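Local structure of Lmo0325 protein (Listeria monocytogenes EGD-e, 4RYK) at residues K147-Y152 and I171-E176. The protein probably binds DNA as a transcriptional regulator of the Rgg type, with a helix-turn-helix region followed by an all-helical C-terminal part. Numbering follows the deposited sequence.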
loop_
_atom_site.group_PDB
_atom_site.type_symbol
_atom_site.label_atom_id
_atom_site.label_comp_id
_atom_site.label_asym_id
_atom_site.label_seq_id
_atom_site.Cartn_x
_atom_site.Cartn_y
_atom_site.Cartn_z
ATOM N N LYS A 147 -23.966 21.215 8.593
ATOM C CA LYS A 147 -23.669 22.417 7.853
ATOM C C LYS A 147 -22.164 22.666 7.731
ATOM O O LYS A 147 -21.663 23.069 6.676
ATOM C CB LYS A 147 -24.334 23.604 8.525
ATOM C CG LYS A 147 -24.080 24.921 7.816
ATOM C CD LYS A 147 -24.953 26.006 8.432
ATOM C CE LYS A 147 -24.324 27.387 8.283
ATOM N NZ LYS A 147 -24.188 27.710 6.847
ATOM N N ILE A 148 -21.436 22.470 8.814
ATOM C CA ILE A 148 -19.988 22.671 8.761
ATOM C C ILE A 148 -19.343 21.744 7.719
ATOM O O ILE A 148 -18.477 22.136 6.967
ATOM C CB ILE A 148 -19.360 22.466 10.142
ATOM C CG1 ILE A 148 -19.586 23.709 10.994
ATOM C CG2 ILE A 148 -17.856 22.201 10.041
ATOM C CD1 ILE A 148 -19.333 23.466 12.476
ATOM N N ILE A 149 -19.781 20.511 7.687
ATOM C CA ILE A 149 -19.201 19.527 6.795
ATOM C C ILE A 149 -19.597 19.859 5.355
ATOM O O ILE A 149 -18.770 19.909 4.468
ATOM C CB ILE A 149 -19.688 18.118 7.175
ATOM C CG1 ILE A 149 -19.123 17.747 8.539
ATOM C CG2 ILE A 149 -19.283 17.106 6.094
ATOM C CD1 ILE A 149 -19.921 16.659 9.235
ATOM N N HIS A 150 -20.881 20.117 5.147
ATOM C CA HIS A 150 -21.361 20.545 3.837
ATOM C C HIS A 150 -20.576 21.735 3.307
ATOM O O HIS A 150 -20.156 21.746 2.137
ATOM C CB HIS A 150 -22.847 20.923 3.871
ATOM C CG HIS A 150 -23.294 21.597 2.624
ATOM N ND1 HIS A 150 -23.174 22.963 2.433
ATOM C CD2 HIS A 150 -23.764 21.092 1.463
ATOM C CE1 HIS A 150 -23.591 23.269 1.213
ATOM N NE2 HIS A 150 -23.966 22.156 0.608
ATOM N N ASP A 151 -20.409 22.732 4.161
ATOM C CA ASP A 151 -19.823 23.998 3.719
ATOM C C ASP A 151 -18.322 23.895 3.479
ATOM O O ASP A 151 -17.777 24.689 2.724
ATOM C CB ASP A 151 -20.044 25.106 4.733
ATOM C CG ASP A 151 -21.495 25.580 4.795
ATOM O OD1 ASP A 151 -22.301 25.160 3.955
ATOM O OD2 ASP A 151 -21.809 26.356 5.704
ATOM N N TYR A 152 -17.650 22.978 4.153
ATOM C CA TYR A 152 -16.247 22.718 3.850
ATOM C C TYR A 152 -16.069 22.170 2.418
ATOM O O TYR A 152 -15.221 22.613 1.667
ATOM C CB TYR A 152 -15.665 21.693 4.845
ATOM C CG TYR A 152 -14.250 21.288 4.472
ATOM C CD1 TYR A 152 -13.185 22.163 4.685
ATOM C CD2 TYR A 152 -13.980 20.075 3.870
ATOM C CE1 TYR A 152 -11.888 21.852 4.300
ATOM C CE2 TYR A 152 -12.674 19.714 3.521
ATOM C CZ TYR A 152 -11.621 20.597 3.741
ATOM O OH TYR A 152 -10.302 20.301 3.356
ATOM N N ILE A 171 -21.886 11.494 3.853
ATOM C CA ILE A 171 -22.655 11.490 2.622
ATOM C C ILE A 171 -24.165 11.563 2.844
ATOM O O ILE A 171 -24.908 12.270 2.104
ATOM C CB ILE A 171 -22.322 10.326 1.684
ATOM C CG1 ILE A 171 -23.068 10.586 0.361
ATOM C CG2 ILE A 171 -22.673 9.007 2.328
ATOM C CD1 ILE A 171 -22.640 9.768 -0.829
ATOM N N SER A 172 -24.619 10.889 3.879
ATOM C CA SER A 172 -26.038 10.850 4.185
ATOM C C SER A 172 -26.544 12.228 4.677
ATOM O O SER A 172 -27.738 12.462 4.761
ATOM C CB SER A 172 -26.313 9.732 5.221
ATOM O OG SER A 172 -25.787 10.053 6.518
ATOM N N PHE A 173 -25.637 13.150 4.992
ATOM C CA PHE A 173 -26.059 14.481 5.411
ATOM C C PHE A 173 -26.549 15.371 4.283
ATOM O O PHE A 173 -27.135 16.397 4.546
ATOM C CB PHE A 173 -24.941 15.214 6.146
ATOM C CG PHE A 173 -24.370 14.447 7.307
ATOM C CD1 PHE A 173 -25.166 13.598 8.064
ATOM C CD2 PHE A 173 -23.038 14.584 7.644
ATOM C CE1 PHE A 173 -24.637 12.906 9.137
ATOM C CE2 PHE A 173 -22.505 13.899 8.714
ATOM C CZ PHE A 173 -23.298 13.050 9.459
ATOM N N PHE A 174 -26.330 15.002 3.036
ATOM C CA PHE A 174 -26.600 15.925 1.940
ATOM C C PHE A 174 -27.830 15.500 1.165
ATOM O O PHE A 174 -28.124 14.318 1.076
ATOM C CB PHE A 174 -25.427 15.970 0.989
ATOM C CG PHE A 174 -24.077 16.030 1.664
ATOM C CD1 PHE A 174 -23.803 16.980 2.620
ATOM C CD2 PHE A 174 -23.087 15.154 1.298
ATOM C CE1 PHE A 174 -22.548 17.044 3.208
ATOM C CE2 PHE A 174 -21.837 15.177 1.907
ATOM C CZ PHE A 174 -21.570 16.148 2.862
ATOM N N GLU A 175 -28.523 16.464 0.568
ATOM C CA GLU A 175 -29.556 16.145 -0.416
ATOM C C GLU A 175 -28.945 15.402 -1.602
ATOM O O GLU A 175 -27.739 15.520 -1.903
ATOM C CB GLU A 175 -30.190 17.418 -0.967
ATOM C CG GLU A 175 -30.747 18.319 0.103
ATOM C CD GLU A 175 -31.441 19.529 -0.477
ATOM O OE1 GLU A 175 -30.797 20.276 -1.271
ATOM O OE2 GLU A 175 -32.630 19.718 -0.133
ATOM N N GLU A 176 -29.798 14.681 -2.304
ATOM C CA GLU A 176 -29.377 13.854 -3.403
ATOM C C GLU A 176 -28.652 14.638 -4.474
ATOM O O GLU A 176 -27.646 14.173 -4.988
ATOM C CB GLU A 176 -30.550 13.121 -4.015
ATOM C CG GLU A 176 -30.093 12.047 -4.995
ATOM C CD GLU A 176 -31.212 11.071 -5.389
ATOM O OE1 GLU A 176 -32.272 11.036 -4.728
ATOM O OE2 GLU A 176 -31.039 10.320 -6.366
#
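F174 sets its ring against I149 and H150 of helix 143-153, a worked example of a turn between helices meeting a neighbouring helix through apolar packing, with no hydrogen bond crossing between 147-152 and 171-176. F174 CE1 lies 3.7 Å from H150 CA, close to the helix backbone, while the I149 CG2 methyl comes to the edge of the F174 ring, near its plane, and is nearest CZ at 4.1 Å. I149 divides its branches between two phenylalanines: CG2, anti to the backbone N, serves F174, whereas CG1, beside that N (chi1 -67°), carries I149 CD1 to 3.8 Å from F173 CE2. I149 and F174, both buried, form the tight part of the contact.

Toward solvent the packing gives way to polar links along the helix itself. The CB of H150 still touches F174, but the H150 imidazole is tethered by a hydrogen bond from ND1 to D151 OD1 (2.8 Å, 163°), with the acceptor in the ring plane. D151 OD2 receives K147 NZ at 3.0 Å in a salt bridge through its syn lone pair. The shared carboxylate probably helps fix the rotation of the imidazole, which W154 also meets, and probably favours a protonated ND1.

Within the helical C-terminal region, the turn joins helices 161-170 and 176-193; F174 packs on F167 of the former and edge-to-face with F182 of the latter, while I149 also reaches I119 of helix 113-132.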